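Local coordinates for protein serine-tRNA ligase (Naegleria fowleri, PDB 6BLJ) that probably attaches serine to its cognate tRNA in the cytosol, as a class II aminoacyl-tRNA synthetase, and is captured here with AMP bound, at residues A[50-54]-A[134-138]; A[70-75]-A[112-118]; A[232-236]-A[444-448]; A[293-299]-A[421-426]. All coordinates share one frame; numbering follows the deposited sequence.

Interaction 1. Residues A[50-54]-A[134-138]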
# COMPACT_ATOMS: atom_id res chain seq x y z
N TRP A 50 -18.76 -13.87 -28.58
CA TRP A 50 -18.78 -12.54 -29.16
C TRP A 50 -19.18 -12.59 -30.64
O TRP A 50 -20.07 -11.85 -31.08
CB TRP A 50 -17.40 -11.89 -28.98
CG TRP A 50 -17.17 -10.62 -29.76
CD1 TRP A 50 -17.61 -9.37 -29.44
CD2 TRP A 50 -16.40 -10.47 -30.96
NE1 TRP A 50 -17.18 -8.46 -30.38
CE2 TRP A 50 -16.43 -9.11 -31.32
CE3 TRP A 50 -15.69 -11.37 -31.77
CZ2 TRP A 50 -15.79 -8.62 -32.45
CZ3 TRP A 50 -15.05 -10.88 -32.90
CH2 TRP A 50 -15.10 -9.52 -33.23
N ARG A 51 -18.55 -13.48 -31.41
CA ARG A 51 -18.87 -13.60 -32.82
C ARG A 51 -20.31 -14.07 -33.03
O ARG A 51 -20.99 -13.61 -33.96
CB ARG A 51 -17.88 -14.54 -33.51
CG ARG A 51 -18.15 -14.80 -34.99
CD ARG A 51 -18.31 -13.50 -35.79
NE ARG A 51 -17.05 -12.78 -36.01
CZ ARG A 51 -16.97 -11.55 -36.53
NH1 ARG A 51 -15.79 -10.97 -36.69
NH2 ARG A 51 -18.08 -10.90 -36.87
N ALA A 52 -20.79 -14.98 -32.18
CA ALA A 52 -22.18 -15.42 -32.30
C ALA A 52 -23.13 -14.28 -31.97
O ALA A 52 -24.21 -14.16 -32.57
CB ALA A 52 -22.43 -16.62 -31.38
N THR A 53 -22.76 -13.43 -31.02
CA THR A 53 -23.59 -12.29 -30.66
C THR A 53 -23.70 -11.29 -31.81
O THR A 53 -24.76 -10.69 -32.01
CB THR A 53 -23.06 -11.65 -29.38
OG1 THR A 53 -23.01 -12.66 -28.37
CG2 THR A 53 -23.98 -10.54 -28.91
N ILE A 54 -22.62 -11.10 -32.57
CA ILE A 54 -22.72 -10.27 -33.77
C ILE A 54 -23.68 -10.90 -34.78
O ILE A 54 -24.43 -10.19 -35.46
CB ILE A 54 -21.32 -10.02 -34.37
CG1 ILE A 54 -20.48 -9.21 -33.37
CG2 ILE A 54 -21.43 -9.34 -35.74
CD1 ILE A 54 -19.02 -9.13 -33.72
N GLU A 134 -25.39 -3.40 -27.24
CA GLU A 134 -24.68 -3.31 -25.97
C GLU A 134 -24.09 -4.65 -25.59
O GLU A 134 -22.98 -4.72 -25.05
CB GLU A 134 -25.61 -2.82 -24.87
CG GLU A 134 -25.93 -1.33 -24.92
CD GLU A 134 -26.97 -0.92 -23.90
OE1 GLU A 134 -27.20 -1.68 -22.93
OE2 GLU A 134 -27.58 0.16 -24.07
N GLU A 135 -24.81 -5.74 -25.88
CA GLU A 135 -24.31 -7.06 -25.52
C GLU A 135 -23.06 -7.41 -26.31
O GLU A 135 -22.14 -8.06 -25.78
CB GLU A 135 -25.41 -8.10 -25.71
CG GLU A 135 -25.20 -9.33 -24.84
CD GLU A 135 -26.36 -10.29 -24.87
OE1 GLU A 135 -27.15 -10.25 -25.84
OE2 GLU A 135 -26.49 -11.07 -23.90
N VAL A 136 -22.98 -6.97 -27.58
CA VAL A 136 -21.77 -7.16 -28.37
C VAL A 136 -20.58 -6.45 -27.71
O VAL A 136 -19.48 -7.02 -27.60
CB VAL A 136 -21.98 -6.65 -29.81
CG1 VAL A 136 -20.66 -6.63 -30.58
CG2 VAL A 136 -23.00 -7.51 -30.55
N LYS A 137 -20.78 -5.21 -27.25
CA LYS A 137 -19.69 -4.46 -26.62
C LYS A 137 -19.24 -5.11 -25.32
O LYS A 137 -18.03 -5.20 -25.06
CB LYS A 137 -20.12 -3.02 -26.36
N GLN A 138 -20.18 -5.57 -24.50
CA GLN A 138 -19.80 -6.21 -23.24
C GLN A 138 -18.98 -7.47 -23.50
O GLN A 138 -17.98 -7.72 -22.82
CB GLN A 138 -21.04 -6.53 -22.41

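Interaction 2. Residues A[70-75]-A[112-118]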
# COMPACT_ATOMS: atom_id res chain seq x y z
N GLU A 70 -42.08 -4.42 -46.92
CA GLU A 70 -43.52 -4.67 -46.89
C GLU A 70 -44.29 -3.36 -46.85
O GLU A 70 -45.29 -3.20 -47.58
CB GLU A 70 -43.89 -5.54 -45.69
CG GLU A 70 -45.39 -5.74 -45.47
CD GLU A 70 -46.09 -6.44 -46.63
OE1 GLU A 70 -45.41 -7.06 -47.47
OE2 GLU A 70 -47.34 -6.38 -46.68
N VAL A 71 -43.84 -2.41 -46.03
CA VAL A 71 -44.47 -1.09 -46.01
C VAL A 71 -44.39 -0.44 -47.39
O VAL A 71 -45.36 0.16 -47.86
CB VAL A 71 -43.82 -0.20 -44.93
CG1 VAL A 71 -44.39 1.22 -45.01
CG2 VAL A 71 -44.02 -0.80 -43.54
N GLY A 72 -43.23 -0.57 -48.05
CA GLY A 72 -43.08 0.02 -49.38
C GLY A 72 -44.02 -0.58 -50.40
O GLY A 72 -44.59 0.13 -51.24
N ASN A 73 -44.20 -1.91 -50.36
CA ASN A 73 -45.13 -2.54 -51.30
C ASN A 73 -46.57 -2.12 -51.03
O ASN A 73 -47.35 -1.92 -51.96
CB ASN A 73 -44.98 -4.07 -51.24
CG ASN A 73 -43.66 -4.57 -51.80
OD1 ASN A 73 -43.08 -3.96 -52.71
ND2 ASN A 73 -43.18 -5.68 -51.27
N ARG A 74 -46.93 -1.98 -49.75
CA ARG A 74 -48.28 -1.56 -49.40
C ARG A 74 -48.56 -0.14 -49.90
O ARG A 74 -49.66 0.14 -50.40
CB ARG A 74 -48.50 -1.66 -47.89
CG ARG A 74 -48.63 -3.10 -47.37
CD ARG A 74 -48.95 -3.14 -45.88
NE ARG A 74 -48.88 -4.49 -45.31
CZ ARG A 74 -49.30 -4.81 -44.09
NH1 ARG A 74 -49.81 -3.88 -43.30
NH2 ARG A 74 -49.20 -6.06 -43.65
N MET A 75 -47.57 0.76 -49.79
CA MET A 75 -47.79 2.13 -50.25
C MET A 75 -47.96 2.19 -51.77
O MET A 75 -48.78 2.96 -52.27
CB MET A 75 -46.62 3.02 -49.80
CG MET A 75 -46.35 3.02 -48.29
SD MET A 75 -47.78 3.38 -47.22
CE MET A 75 -46.93 3.78 -45.69
N LEU A 112 -50.94 -7.27 -39.24
CA LEU A 112 -50.71 -5.91 -38.75
C LEU A 112 -50.97 -4.90 -39.85
O LEU A 112 -50.56 -5.11 -41.00
CB LEU A 112 -49.27 -5.76 -38.23
CG LEU A 112 -48.84 -6.79 -37.19
CD1 LEU A 112 -47.33 -6.81 -37.00
CD2 LEU A 112 -49.56 -6.51 -35.87
N ASN A 113 -51.65 -3.80 -39.51
CA ASN A 113 -51.81 -2.72 -40.47
C ASN A 113 -50.49 -1.95 -40.59
O ASN A 113 -49.52 -2.21 -39.87
CB ASN A 113 -52.99 -1.82 -40.11
CG ASN A 113 -52.78 -0.99 -38.83
OD1 ASN A 113 -51.65 -0.66 -38.44
ND2 ASN A 113 -53.89 -0.65 -38.17
N THR A 114 -50.45 -0.99 -41.51
CA THR A 114 -49.17 -0.35 -41.81
C THR A 114 -48.70 0.53 -40.66
O THR A 114 -47.49 0.62 -40.39
CB THR A 114 -49.27 0.44 -43.11
OG1 THR A 114 -49.58 -0.47 -44.17
CG2 THR A 114 -47.95 1.14 -43.42
N ASN A 115 -49.63 1.18 -39.95
CA ASN A 115 -49.25 1.91 -38.74
C ASN A 115 -48.61 0.98 -37.71
O ASN A 115 -47.61 1.34 -37.08
CB ASN A 115 -50.47 2.62 -38.13
CG ASN A 115 -50.94 3.80 -38.96
OD1 ASN A 115 -50.14 4.48 -39.61
ND2 ASN A 115 -52.25 4.05 -38.94
N GLN A 116 -49.17 -0.22 -37.54
CA GLN A 116 -48.58 -1.17 -36.60
C GLN A 116 -47.22 -1.67 -37.07
O GLN A 116 -46.34 -1.92 -36.25
CB GLN A 116 -49.52 -2.35 -36.37
CG GLN A 116 -50.78 -1.99 -35.57
CD GLN A 116 -51.77 -3.14 -35.57
OE1 GLN A 116 -52.18 -3.61 -36.63
NE2 GLN A 116 -52.12 -3.61 -34.39
N LEU A 117 -47.02 -1.77 -38.39
CA LEU A 117 -45.72 -2.24 -38.87
C LEU A 117 -44.65 -1.20 -38.58
O LEU A 117 -43.53 -1.57 -38.21
CB LEU A 117 -45.76 -2.53 -40.37
CG LEU A 117 -46.59 -3.73 -40.84
CD1 LEU A 117 -46.62 -3.82 -42.37
CD2 LEU A 117 -46.02 -5.00 -40.23
N LYS A 118 -45.00 0.09 -38.63
CA LYS A 118 -43.99 1.09 -38.34
C LYS A 118 -43.70 1.15 -36.85
O LYS A 118 -42.55 1.39 -36.46
CB LYS A 118 -44.44 2.46 -38.86
CG LYS A 118 -44.78 2.48 -40.35
CD LYS A 118 -44.80 3.90 -40.90
CE LYS A 118 -46.07 4.15 -41.69
NZ LYS A 118 -45.80 5.02 -42.88

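Interaction 3. Residues A[232-236]-A[444-448]. With AMP (adenosine monophosphate), chain D.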
# COMPACT_ATOMS: atom_id res chain seq x y z
N ALA A 232 29.18 6.52 -18.90
CA ALA A 232 28.11 5.71 -19.48
C ALA A 232 27.37 6.47 -20.56
O ALA A 232 27.09 5.93 -21.64
CB ALA A 232 27.14 5.28 -18.38
N ILE A 233 27.05 7.74 -20.30
CA ILE A 233 26.33 8.53 -21.29
C ILE A 233 27.19 8.78 -22.53
O ILE A 233 26.72 8.68 -23.67
CB ILE A 233 25.83 9.84 -20.64
CG1 ILE A 233 24.66 9.50 -19.70
CG2 ILE A 233 25.40 10.86 -21.67
CD1 ILE A 233 24.45 10.49 -18.62
N ASP A 234 28.48 9.10 -22.33
CA ASP A 234 29.38 9.24 -23.48
C ASP A 234 29.47 7.94 -24.26
O ASP A 234 29.39 7.93 -25.49
CB ASP A 234 30.77 9.67 -23.01
CG ASP A 234 30.83 11.12 -22.64
OD1 ASP A 234 29.83 11.83 -22.90
OD2 ASP A 234 31.88 11.54 -22.11
N PHE A 235 29.63 6.82 -23.54
CA PHE A 235 29.72 5.50 -24.14
C PHE A 235 28.53 5.21 -25.05
O PHE A 235 28.69 4.83 -26.22
CB PHE A 235 29.82 4.49 -23.00
CG PHE A 235 29.99 3.05 -23.42
CD1 PHE A 235 31.25 2.53 -23.67
CD2 PHE A 235 28.90 2.20 -23.47
CE1 PHE A 235 31.41 1.20 -24.01
CE2 PHE A 235 29.06 0.87 -23.82
CZ PHE A 235 30.31 0.37 -24.08
N LEU A 236 27.31 5.43 -24.55
CA LEU A 236 26.14 5.13 -25.37
C LEU A 236 25.89 6.19 -26.44
O LEU A 236 25.42 5.85 -27.53
CB LEU A 236 24.90 4.97 -24.48
CG LEU A 236 24.81 3.64 -23.73
CD1 LEU A 236 23.54 3.59 -22.86
CD2 LEU A 236 24.84 2.46 -24.72
N THR A 444 19.64 -2.39 -18.76
CA THR A 444 20.58 -1.64 -17.94
C THR A 444 21.89 -1.43 -18.69
O THR A 444 22.39 -2.33 -19.36
CB THR A 444 20.93 -2.39 -16.66
OG1 THR A 444 19.77 -3.06 -16.14
CG2 THR A 444 21.55 -1.43 -15.63
N LEU A 445 22.45 -0.22 -18.59
CA LEU A 445 23.88 -0.08 -18.79
C LEU A 445 24.59 -0.13 -17.44
O LEU A 445 25.36 -1.06 -17.18
CB LEU A 445 24.26 1.21 -19.54
CG LEU A 445 25.71 1.16 -20.04
CD1 LEU A 445 25.87 0.16 -21.20
CD2 LEU A 445 26.24 2.51 -20.47
N THR A 446 24.31 0.83 -16.56
CA THR A 446 24.88 0.76 -15.22
C THR A 446 23.96 1.42 -14.20
O THR A 446 23.51 2.56 -14.38
CB THR A 446 26.29 1.40 -15.19
OG1 THR A 446 26.82 1.35 -13.86
CG2 THR A 446 26.29 2.86 -15.66
N ALA A 447 23.67 0.69 -13.13
CA ALA A 447 23.10 1.23 -11.92
C ALA A 447 24.26 1.50 -10.97
O ALA A 447 24.98 0.57 -10.59
CB ALA A 447 22.09 0.25 -11.32
N THR A 448 24.48 2.77 -10.62
CA THR A 448 25.84 3.12 -10.20
C THR A 448 26.16 2.70 -8.77
O THR A 448 27.31 2.33 -8.51
CB THR A 448 26.10 4.63 -10.41
OG1 THR A 448 25.17 5.40 -9.64
CG2 THR A 448 25.98 4.99 -11.90
P AMP D . 15.69 -4.41 -12.71
O1P AMP D . 15.02 -5.03 -11.48
O2P AMP D . 15.06 -3.25 -13.36
O3P AMP D . 16.02 -5.53 -13.69
O5' AMP D . 17.11 -3.89 -12.19
C5' AMP D . 18.08 -3.38 -13.08
C4' AMP D . 19.40 -3.17 -12.37
O4' AMP D . 19.29 -2.07 -11.44
C3' AMP D . 19.87 -4.33 -11.52
O3' AMP D . 20.53 -5.33 -12.28
C2' AMP D . 20.76 -3.67 -10.49
O2' AMP D . 22.03 -3.39 -11.04
C1' AMP D . 20.03 -2.34 -10.27
N9 AMP D . 19.10 -2.37 -9.11
C8 AMP D . 17.85 -2.93 -9.08
N7 AMP D . 17.24 -2.81 -7.93
C5 AMP D . 18.15 -2.12 -7.14
C6 AMP D . 18.10 -1.67 -5.80
N6 AMP D . 17.03 -1.82 -5.00
N1 AMP D . 19.19 -1.04 -5.32
C2 AMP D . 20.24 -0.85 -6.12
N3 AMP D . 20.39 -1.20 -7.40
C4 AMP D . 19.31 -1.84 -7.86

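Interaction 4. Residues A[293-299]-A[421-426]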
# COMPACT_ATOMS: atom_id res chain seq x y z
N LEU A 293 3.71 7.23 -26.11
CA LEU A 293 2.26 7.03 -26.14
C LEU A 293 1.65 7.55 -27.43
O LEU A 293 1.83 8.71 -27.80
CB LEU A 293 1.62 7.73 -24.94
CG LEU A 293 0.09 7.67 -24.88
CD1 LEU A 293 -0.40 6.25 -24.63
CD2 LEU A 293 -0.46 8.62 -23.82
N GLU A 294 0.92 6.66 -28.11
CA GLU A 294 0.08 7.01 -29.26
C GLU A 294 0.86 7.63 -30.41
O GLU A 294 0.33 8.42 -31.19
CB GLU A 294 -1.06 7.94 -28.83
CG GLU A 294 -2.21 7.17 -28.15
CD GLU A 294 -3.02 8.01 -27.18
OE1 GLU A 294 -2.89 9.25 -27.22
OE2 GLU A 294 -3.77 7.43 -26.36
N LYS A 295 2.13 7.26 -30.56
CA LYS A 295 2.91 7.71 -31.70
C LYS A 295 2.97 6.60 -32.76
O LYS A 295 2.72 5.43 -32.48
CB LYS A 295 4.31 8.14 -31.27
CG LYS A 295 4.29 9.43 -30.46
CD LYS A 295 5.69 9.88 -30.07
CE LYS A 295 5.67 11.25 -29.40
NZ LYS A 295 6.86 11.44 -28.52
N ARG A 296 3.29 7.01 -33.98
CA ARG A 296 3.38 6.12 -35.13
C ARG A 296 4.73 6.33 -35.81
O ARG A 296 5.14 7.47 -36.03
CB ARG A 296 2.24 6.45 -36.10
CG ARG A 296 1.83 5.36 -37.05
CD ARG A 296 0.39 5.62 -37.48
NE ARG A 296 -0.22 4.45 -38.12
CZ ARG A 296 -1.49 4.10 -37.97
NH1 ARG A 296 -1.96 3.03 -38.60
NH2 ARG A 296 -2.29 4.82 -37.19
N PHE A 297 5.40 5.23 -36.17
CA PHE A 297 6.73 5.32 -36.78
C PHE A 297 6.84 4.45 -38.02
O PHE A 297 6.39 3.30 -38.03
CB PHE A 297 7.82 4.94 -35.78
CG PHE A 297 7.87 5.82 -34.56
CD1 PHE A 297 8.37 7.12 -34.65
CD2 PHE A 297 7.45 5.36 -33.32
CE1 PHE A 297 8.44 7.94 -33.53
CE2 PHE A 297 7.51 6.18 -32.19
CZ PHE A 297 8.00 7.46 -32.29
N ASP A 298 7.45 5.00 -39.06
CA ASP A 298 7.76 4.30 -40.30
C ASP A 298 9.06 3.52 -40.17
O ASP A 298 9.89 3.78 -39.30
CB ASP A 298 7.93 5.28 -41.46
CG ASP A 298 6.62 5.73 -42.02
OD1 ASP A 298 5.66 4.92 -42.00
OD2 ASP A 298 6.54 6.89 -42.48
N GLU A 299 9.24 2.57 -41.09
CA GLU A 299 10.49 1.82 -41.16
C GLU A 299 11.68 2.77 -41.26
O GLU A 299 12.74 2.53 -40.67
CB GLU A 299 10.47 0.87 -42.36
CG GLU A 299 11.67 -0.05 -42.43
CD GLU A 299 11.64 -1.09 -41.34
OE1 GLU A 299 10.53 -1.44 -40.88
OE2 GLU A 299 12.71 -1.56 -40.91
N LEU A 421 0.44 0.96 -25.21
CA LEU A 421 0.77 2.37 -25.41
C LEU A 421 0.39 2.87 -26.80
O LEU A 421 0.57 4.06 -27.08
CB LEU A 421 2.26 2.59 -25.16
CG LEU A 421 2.77 2.48 -23.71
CD1 LEU A 421 4.28 2.28 -23.69
CD2 LEU A 421 2.41 3.75 -22.97
N GLU A 422 -0.10 2.00 -27.66
CA GLU A 422 -0.47 2.32 -29.05
C GLU A 422 0.70 2.95 -29.81
O GLU A 422 0.56 3.96 -30.49
CB GLU A 422 -1.70 3.22 -29.08
CG GLU A 422 -2.95 2.56 -28.52
CD GLU A 422 -4.20 3.39 -28.74
OE1 GLU A 422 -4.50 3.70 -29.91
OE2 GLU A 422 -4.88 3.74 -27.75
N VAL A 423 1.87 2.31 -29.71
CA VAL A 423 3.04 2.74 -30.48
C VAL A 423 2.99 1.95 -31.78
O VAL A 423 3.47 0.81 -31.86
CB VAL A 423 4.34 2.54 -29.71
CG1 VAL A 423 5.50 3.18 -30.48
CG2 VAL A 423 4.23 3.11 -28.30
N LYS A 424 2.40 2.55 -32.80
CA LYS A 424 2.04 1.86 -34.03
C LYS A 424 3.18 1.87 -35.05
O LYS A 424 4.02 2.78 -35.08
CB LYS A 424 0.78 2.48 -34.64
CG LYS A 424 -0.46 2.28 -33.77
CD LYS A 424 -1.67 3.05 -34.28
CE LYS A 424 -2.77 3.10 -33.22
NZ LYS A 424 -4.09 3.50 -33.77
N TYR A 425 3.19 0.85 -35.90
CA TYR A 425 4.18 0.68 -36.95
C TYR A 425 3.58 1.05 -38.31
O TYR A 425 2.50 0.57 -38.66
CB TYR A 425 4.71 -0.75 -36.98
CG TYR A 425 5.63 -1.03 -38.16
CD1 TYR A 425 6.87 -0.41 -38.26
CD2 TYR A 425 5.24 -1.90 -39.17
CE1 TYR A 425 7.71 -0.67 -39.33
CE2 TYR A 425 6.07 -2.16 -40.25
CZ TYR A 425 7.31 -1.54 -40.32
OH TYR A 425 8.15 -1.79 -41.38
N GLY A 426 4.26 1.92 -39.05
CA GLY A 426 3.79 2.38 -40.34
C GLY A 426 2.93 3.62 -40.27
O GLY A 426 1.83 3.59 -39.72

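Interaction 1. Residues A[50-54]-A[134-138]
Val136 pushes its two methyls into the side of the facing helix, each against a different partner. The Val136 and Thr53 side chains slide past each other in opposite directions, their CG2 methyls 3.6 Å apart. Val136 CG1 sits 3.8 Å from Ile54 CG1, the two side chains crossing at about a right angle, and lies 3.9 Å from Trp50 NE1. The Trp50 indole presents its edge to the opposing backbone: Val136 O lies near the indole plane, 3.5 Å from Trp50 CD1. The Trp50 chi1 of 169°, with CG swung away from the backbone N, reaches the indole out to that carbonyl. One indole face is covered from within the same helix by Ile54 CD1, 3.4 Å above the plane and shifted toward the rim. Farther out, Arg143 makes a cation-pi contact with the same ring. Thr53 turns its hydroxyl back onto Val49 O, leaving CG2 for the neighbour. Glu135, at the margin, also packs on Arg296 of the second subunit. The segments run antiparallel, 165° apart with axes 9.1 Å from each other, as in the long helical hairpin that forms the tRNA-binding arm of seryl-tRNA synthetases. Between 50-54 and 134-138 the joint is van der Waals contact of two branched side chains and the indole edge against Val136; the weak hydrogen bond from Trp50 NE1 to Glu140 falls one turn farther along the facing helix.

Interaction 2. Residues A[70-75]-A[112-118]
Arg74 reaches across from helix 38-76 and touches four residues of 112-118. Its CB lies near Thr114 OG1, and CD comes closer to that hydroxyl, at 3.2 Å. The chain stays extended from CG to NE, which carries the guanidinium past Thr114 to the start of the opposite helix. NE turns back to its own helix in a salt bridge with Glu70 OE2 at 2.8 Å, using the carboxylate lone pair that faces away from the other oxygen. CZ has Leu117 CD1 over the centre of the guanidinium face, 3.3 Å above the plane. NH1 gives a good hydrogen bond to Leu112 O at 2.7 Å, almost exactly in the guanidinium plane, while NH2 adds a weak one to the same oxygen. NH2 is also bonded to Leu109 O, so bonds along several edges fix the rotation of the group. Beside it Val71 CG1 packs on Thr114 CG2 at 3.9 Å, and Met75 CE meets Lys118 NZ tip to tip. The helix receiving Arg74 begins with a capping box: Gln116 N bonds to Asn113 OD1 at 2.7 Å, and Asn113 N to Gln116 OE1. The contact joins the end of helix 38-76 to the start of helix 114-147 at the far end of the antiparallel arm, where Leu81 of the connecting segment touches both Met75 and Thr114.

Interaction 3. Residues A[232-236]-A[444-448]
Leu445 drives CD2 into a notch formed by Ala232 and Leu236, the tight part of this contact. Ala232 CB is 3.6 Å from that methyl, and Leu236 CG 3.7 Å, the two leucines meeting tip to tip. Leu445 holds CG anti to the backbone N (chi1 -166°), extending the side chain toward the helix. Thr446 adds CG2 at 3.7 Å from Ala232 CB; that methyl occupies the crowded position between backbone N and carbonyl carbon, while OG1 turns to Thr451 OG1. Packing is looser toward the partly exposed Phe235, whose CD2 stays 4.0 Å from Leu445 CD2 as the ring crosses at a slant. Phe235 finds a further partner in Phe363, which stacks edge-to-face with it. On the remote side of 444-448 lies AMP: Ala447 CB touches the ribose C1' at 3.5 Å, and Thr444 OG1 comes equally near C5' while taking a hydrogen bond from Ser409 N. The two pocket residues, Thr444 and Ala447, flank the two that pack on the helix, Leu445 and Thr446. Leu445 and Thr446 both face Ile336 in a classic beta bulge, which bends the end of strand 436-447. Helix 220-238 lies against the class II catalytic sheet, over strands 304-313 and 332-342, with helix 348-366 closing on Phe235, Leu445 and Thr446.

Interaction 4. Residues A[293-299]-A[421-426]
Arg296 and Tyr425 both swing CG anti to the backbone N, chi1 -158° and 173°, and each sends its polar end across to the other segment. The extended arginine brings NE to Gly426 O at 2.7 Å, nearly in the guanidinium plane, while Lys424 CD covers one guanidinium face. Arg296 NH2 and Lys424 NZ are left 4.1 Å apart, like charges that probably disfavour a closer approach. Tyr425 OH donates to Glu299 OE1 across a very short gap whose exact length is doubtful; the carboxylate stands steeply to the ring and also bonds to Ser343 OG. Between these side chains runs a short parallel pairing of strands 296-297 and 424-425, at the margin of the class II catalytic sheet. Lys424 N bonds to Lys295 O at 2.9 Å, and Lys424 O accepts from Phe297 N at 3.0 Å. Gly426 N then reaches Phe297 O at 2.7 Å from above the carbonyl plane. Before strand 424-425, a Schellman motif at Glu422 ends helix 416-421, and Leu421 O takes the N-H of Glu294 at 2.8 Å. On the face opposite Arg296, Phe297 offers its ring edge to Val423 CG1 at 4.0 Å. Lys295 NZ makes a salt bridge with Glu205 of the third subunit.

In the fold
Along the chain, interactions 1 and 2 close first, both between helix 38-76 and helix 114-147; interaction 2 lies about 30 Å farther along the arm (centre to centre). Both segments of interaction 4 fall between those of interaction 3 in the catalytic part; the two lie about 27 Å apart between centres and share one sheet, through neighbouring strands 424-425 and 436-447. Interaction 3 lies beside the AMP pocket, about 77 Å from interaction 2 between centres, so the arm extends far from the active site, consistent with binding distant parts of the tRNA. A residue of interaction 1 packs on the second subunit's copy of Arg296, part of interaction 4; interactions 3 and 4 both touch the third.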